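Local coordinates for periplasmic protein-probably involved in high-affinity Fe2+ transport (Escherichia coli F11, PDB 5I0Y), which probably takes part in high-affinity iron uptake as a copper-binding periplasmic protein, at residues Y114-P119 against K139-S144. The protein carries 1 engineered substitution. Sequence-based numbering, arbitrary orientation.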
ATOM      1  N   TYR B 114      18.495   5.108  -1.397  1.00 10.08           N
ATOM      2  CA  TYR B 114      17.319   4.534  -0.754  1.00 10.00           C
ATOM      3  C   TYR B 114      17.622   3.103  -0.356  1.00 10.50           C
ATOM      4  O   TYR B 114      18.115   2.335  -1.165  1.00 10.71           O
ATOM      5  CB  TYR B 114      16.097   4.593  -1.672  1.00  9.86           C
ATOM      6  CG  TYR B 114      15.589   5.981  -2.004  1.00  9.25           C
ATOM      7  CD1 TYR B 114      15.955   7.109  -1.251  1.00  9.02           C
ATOM      8  CD2 TYR B 114      14.683   6.162  -3.056  1.00  9.22           C
ATOM      9  CE1 TYR B 114      15.477   8.365  -1.574  1.00  9.43           C
ATOM     10  CE2 TYR B 114      14.185   7.416  -3.366  1.00  9.01           C
ATOM     11  CZ  TYR B 114      14.588   8.513  -2.628  1.00  9.08           C
ATOM     12  OH  TYR B 114      14.096   9.776  -2.897  1.00  9.22           O
ATOM     13  N   HIS B 115      17.321   2.770   0.897  1.00 10.41           N
ATOM     14  CA  HIS B 115      17.510   1.418   1.461  1.00 10.75           C
ATOM     15  C   HIS B 115      16.170   0.758   1.541  1.00 10.65           C
ATOM     16  O   HIS B 115      15.319   1.203   2.317  1.00 10.39           O
ATOM     17  CB  HIS B 115      18.143   1.504   2.850  1.00 11.91           C
ATOM     18  CG  HIS B 115      19.314   2.460   2.932  1.00 12.86           C
ATOM     19  ND1 HIS B 115      20.496   2.205   2.326  1.00 13.22           N
ATOM     20  CD2 HIS B 115      19.453   3.692   3.569  1.00 13.23           C
ATOM     21  CE1 HIS B 115      21.348   3.214   2.565  1.00 13.59           C
ATOM     22  NE2 HIS B 115      20.714   4.130   3.325  1.00 13.56           N
ATOM     23  N   ILE B 116      15.949  -0.266   0.712  1.00 10.36           N
ATOM     24  CA  ILE B 116      14.604  -0.825   0.506  1.00 10.84           C
ATOM     25  C   ILE B 116      14.483  -2.250   1.038  1.00 10.90           C
ATOM     26  O   ILE B 116      15.322  -3.114   0.754  1.00 11.44           O
ATOM     27  CB  ILE B 116      14.253  -0.770  -0.988  1.00 11.26           C
ATOM     28  CG1 ILE B 116      14.392   0.673  -1.460  1.00 12.45           C
ATOM     29  CG2 ILE B 116      12.818  -1.235  -1.234  1.00 11.46           C
ATOM     30  CD1 ILE B 116      14.211   0.859  -2.934  1.00 13.40           C
ATOM     31  N   GLU B 117      13.420  -2.494   1.798  1.00 11.00           N
ATOM     32  CA  GLU B 117      13.114  -3.830   2.301  1.00 11.26           C
ATOM     33  C   GLU B 117      11.753  -4.255   1.762  1.00 10.70           C
ATOM     34  O   GLU B 117      10.870  -3.410   1.591  1.00 10.20           O
ATOM     35  CB  GLU B 117      13.108  -3.829   3.835  1.00 12.74           C
ATOM     36  CG  GLU B 117      14.511  -3.777   4.411  1.00 14.63           C
ATOM     37  CD  GLU B 117      14.520  -3.389   5.872  1.00 16.38           C
ATOM     38  OE1 GLU B 117      13.984  -2.314   6.209  1.00 18.25           O
ATOM     39  OE2 GLU B 117      15.078  -4.147   6.692  1.00 18.93           O
ATOM     40  N   PRO B 118      11.580  -5.554   1.476  1.00 10.27           N
ATOM     41  CA  PRO B 118      10.392  -6.036   0.780  1.00  9.97           C
ATOM     42  C   PRO B 118       9.126  -6.031   1.647  1.00  9.94           C
ATOM     43  O   PRO B 118       9.198  -5.871   2.866  1.00  9.87           O
ATOM     44  CB  PRO B 118      10.782  -7.465   0.361  1.00  9.81           C
ATOM     45  CG  PRO B 118      11.725  -7.884   1.444  1.00 10.02           C
ATOM     46  CD  PRO B 118      12.533  -6.654   1.737  1.00 10.63           C
ATOM     47  N   PRO B 119       7.971  -6.222   1.001  1.00  9.91           N
ATOM     48  CA  PRO B 119       6.677  -6.107   1.678  1.00 10.10           C
ATOM     49  C   PRO B 119       6.469  -7.063   2.850  1.00 10.47           C
ATOM     50  O   PRO B 119       5.652  -6.773   3.723  1.00  9.92           O
ATOM     51  CB  PRO B 119       5.683  -6.368   0.547  1.00 10.24           C
ATOM     52  CG  PRO B 119       6.394  -5.865  -0.665  1.00 10.16           C
ATOM     53  CD  PRO B 119       7.801  -6.336  -0.460  1.00  9.81           C
ATOM     54  N   LYS B 139      15.791  -9.820  -1.817  1.00 13.03           N
ATOM     55  CA  LYS B 139      16.437  -9.409  -0.571  1.00 13.74           C
ATOM     56  C   LYS B 139      16.548  -7.891  -0.516  1.00 12.90           C
ATOM     57  O   LYS B 139      16.528  -7.235  -1.565  1.00 12.72           O
ATOM     58  CB  LYS B 139      17.841 -10.024  -0.458  1.00 15.74           C
ATOM     59  CG  LYS B 139      17.851 -11.533  -0.232  1.00 18.86           C
ATOM     60  CD  LYS B 139      19.264 -12.099  -0.216  1.00 21.60           C
ATOM     61  CE  LYS B 139      19.261 -13.619  -0.297  1.00 23.87           C
ATOM     62  NZ  LYS B 139      19.149 -14.121  -1.700  1.00 25.37           N
ATOM     63  N   PRO B 140      16.672  -7.328   0.702  1.00 12.58           N
ATOM     64  CA  PRO B 140      16.840  -5.879   0.828  1.00 12.58           C
ATOM     65  C   PRO B 140      17.982  -5.368  -0.064  1.00 12.45           C
ATOM     66  O   PRO B 140      18.990  -6.063  -0.273  1.00 12.40           O
ATOM     67  CB  PRO B 140      17.152  -5.683   2.323  1.00 12.92           C
ATOM     68  CG  PRO B 140      16.519  -6.858   3.002  1.00 13.13           C
ATOM     69  CD  PRO B 140      16.645  -7.995   2.022  1.00 12.88           C
ATOM     70  N   PHE B 141      17.821  -4.173  -0.609  1.00 11.53           N
ATOM     71  CA  PHE B 141      18.810  -3.623  -1.526  1.00 12.10           C
ATOM     72  C   PHE B 141      18.784  -2.110  -1.481  1.00 11.97           C
ATOM     73  O   PHE B 141      17.790  -1.480  -1.032  1.00 11.38           O
ATOM     74  CB  PHE B 141      18.581  -4.130  -2.954  1.00 12.19           C
ATOM     75  CG  PHE B 141      17.323  -3.588  -3.612  1.00 12.31           C
ATOM     76  CD1 PHE B 141      17.394  -2.538  -4.524  1.00 13.45           C
ATOM     77  CD2 PHE B 141      16.070  -4.148  -3.340  1.00 12.47           C
ATOM     78  CE1 PHE B 141      16.249  -2.031  -5.124  1.00 12.91           C
ATOM     79  CE2 PHE B 141      14.918  -3.641  -3.950  1.00 12.84           C
ATOM     80  CZ  PHE B 141      15.015  -2.589  -4.844  1.00 12.96           C
ATOM     81  N   ASP B 142      19.866  -1.530  -1.986  1.00 12.48           N
ATOM     82  CA  ASP B 142      19.997  -0.097  -2.161  1.00 13.04           C
ATOM     83  C   ASP B 142      19.839   0.316  -3.615  1.00 13.14           C
ATOM     84  O   ASP B 142      20.188  -0.424  -4.535  1.00 13.90           O
ATOM     85  CB  ASP B 142      21.392   0.371  -1.733  1.00 14.17           C
ATOM     86  CG  ASP B 142      21.578   0.451  -0.227  1.00 15.11           C
ATOM     87  OD1 ASP B 142      20.629   0.205   0.553  1.00 15.17           O
ATOM     88  OD2 ASP B 142      22.702   0.793   0.184  1.00 17.02           O
ATOM     89  N   VAL B 143      19.348   1.530  -3.796  0.50 13.07           N
ATOM     90  CA  VAL B 143      19.398   2.192  -5.084  0.50 12.87           C
ATOM     91  C   VAL B 143      19.876   3.623  -4.877  0.50 12.53           C
ATOM     92  O   VAL B 143      19.484   4.281  -3.906  0.50 11.97           O
ATOM     93  CB  VAL B 143      18.037   2.138  -5.793  0.50 13.19           C
ATOM     94  CG1 VAL B 143      16.917   2.625  -4.885  0.50 13.12           C
ATOM     95  CG2 VAL B 143      18.103   2.937  -7.067  0.50 12.94           C
ATOM     96  N   SER B 144      20.767   4.083  -5.755  1.00 12.22           N
ATOM     97  CA  SER B 144      21.344   5.429  -5.624  1.00 12.26           C
ATOM     98  C   SER B 144      21.068   6.357  -6.790  1.00 12.40           C
ATOM     99  O   SER B 144      20.855   5.908  -7.934  1.00 13.23           O
ATOM    100  CB  SER B 144      22.849   5.347  -5.419  1.00 13.20           C
ATOM    101  OG  SER B 144      23.142   4.716  -4.189  1.00 14.68           O
TER
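His-115 and Asp-142 form a non-hydrogen-bonded pair between two antiparallel strands and are joined instead through their side chains. ND1 of the His-115 imidazole donates to Asp-142 OD1 at 2.7 Å in a fairly straight bond (161°). The oxygen lies close to the plane of the ring, at its edge; the ring and carboxylate planes are 56° apart, and the N-H comes to OD1 from above the carboxylate plane. NE2, the other ring nitrogen, is hydrogen-bonded to Thr-73 OG1, so both nitrogens are engaged and the ring's rotation is fixed; the carboxylate would probably favour a protonated imidazole.

On the other face of the sheet the contact is apolar. Phe-141 CG sits between its own backbone N and carbonyl carbon (chi1 69°), and the ring lies alongside Ile-116, both side chains pointing the same way. Ile-116 CB stands over one ring face, displaced toward the rim, while Ile-116 CD1 reaches Phe-141 CZ at 4.0 Å. In one of the two conformers of Val-143, CG1 lies 3.8 Å from Ile-116 CD1 and also packs on Tyr-114 CB.

These strands, 108-117 and 141-149, form one edge of the antiparallel sheet in a beta-sandwich fold, with 141-149 outermost within the chain. Paired backbone bonds link Tyr-114 with Val-143 and Ile-116 with Phe-141, the Ile-116 N to Phe-141 O bond measuring 2.8 Å. Leu-19 of strand 17-24 packs against both Ile-116 and Phe-141. Where the pairing ends, the Pro-140 ring lies across Glu-117 CG, its CB 3.9 Å from that atom, and its CG approaches Pro-118 CD at 4.2 Å.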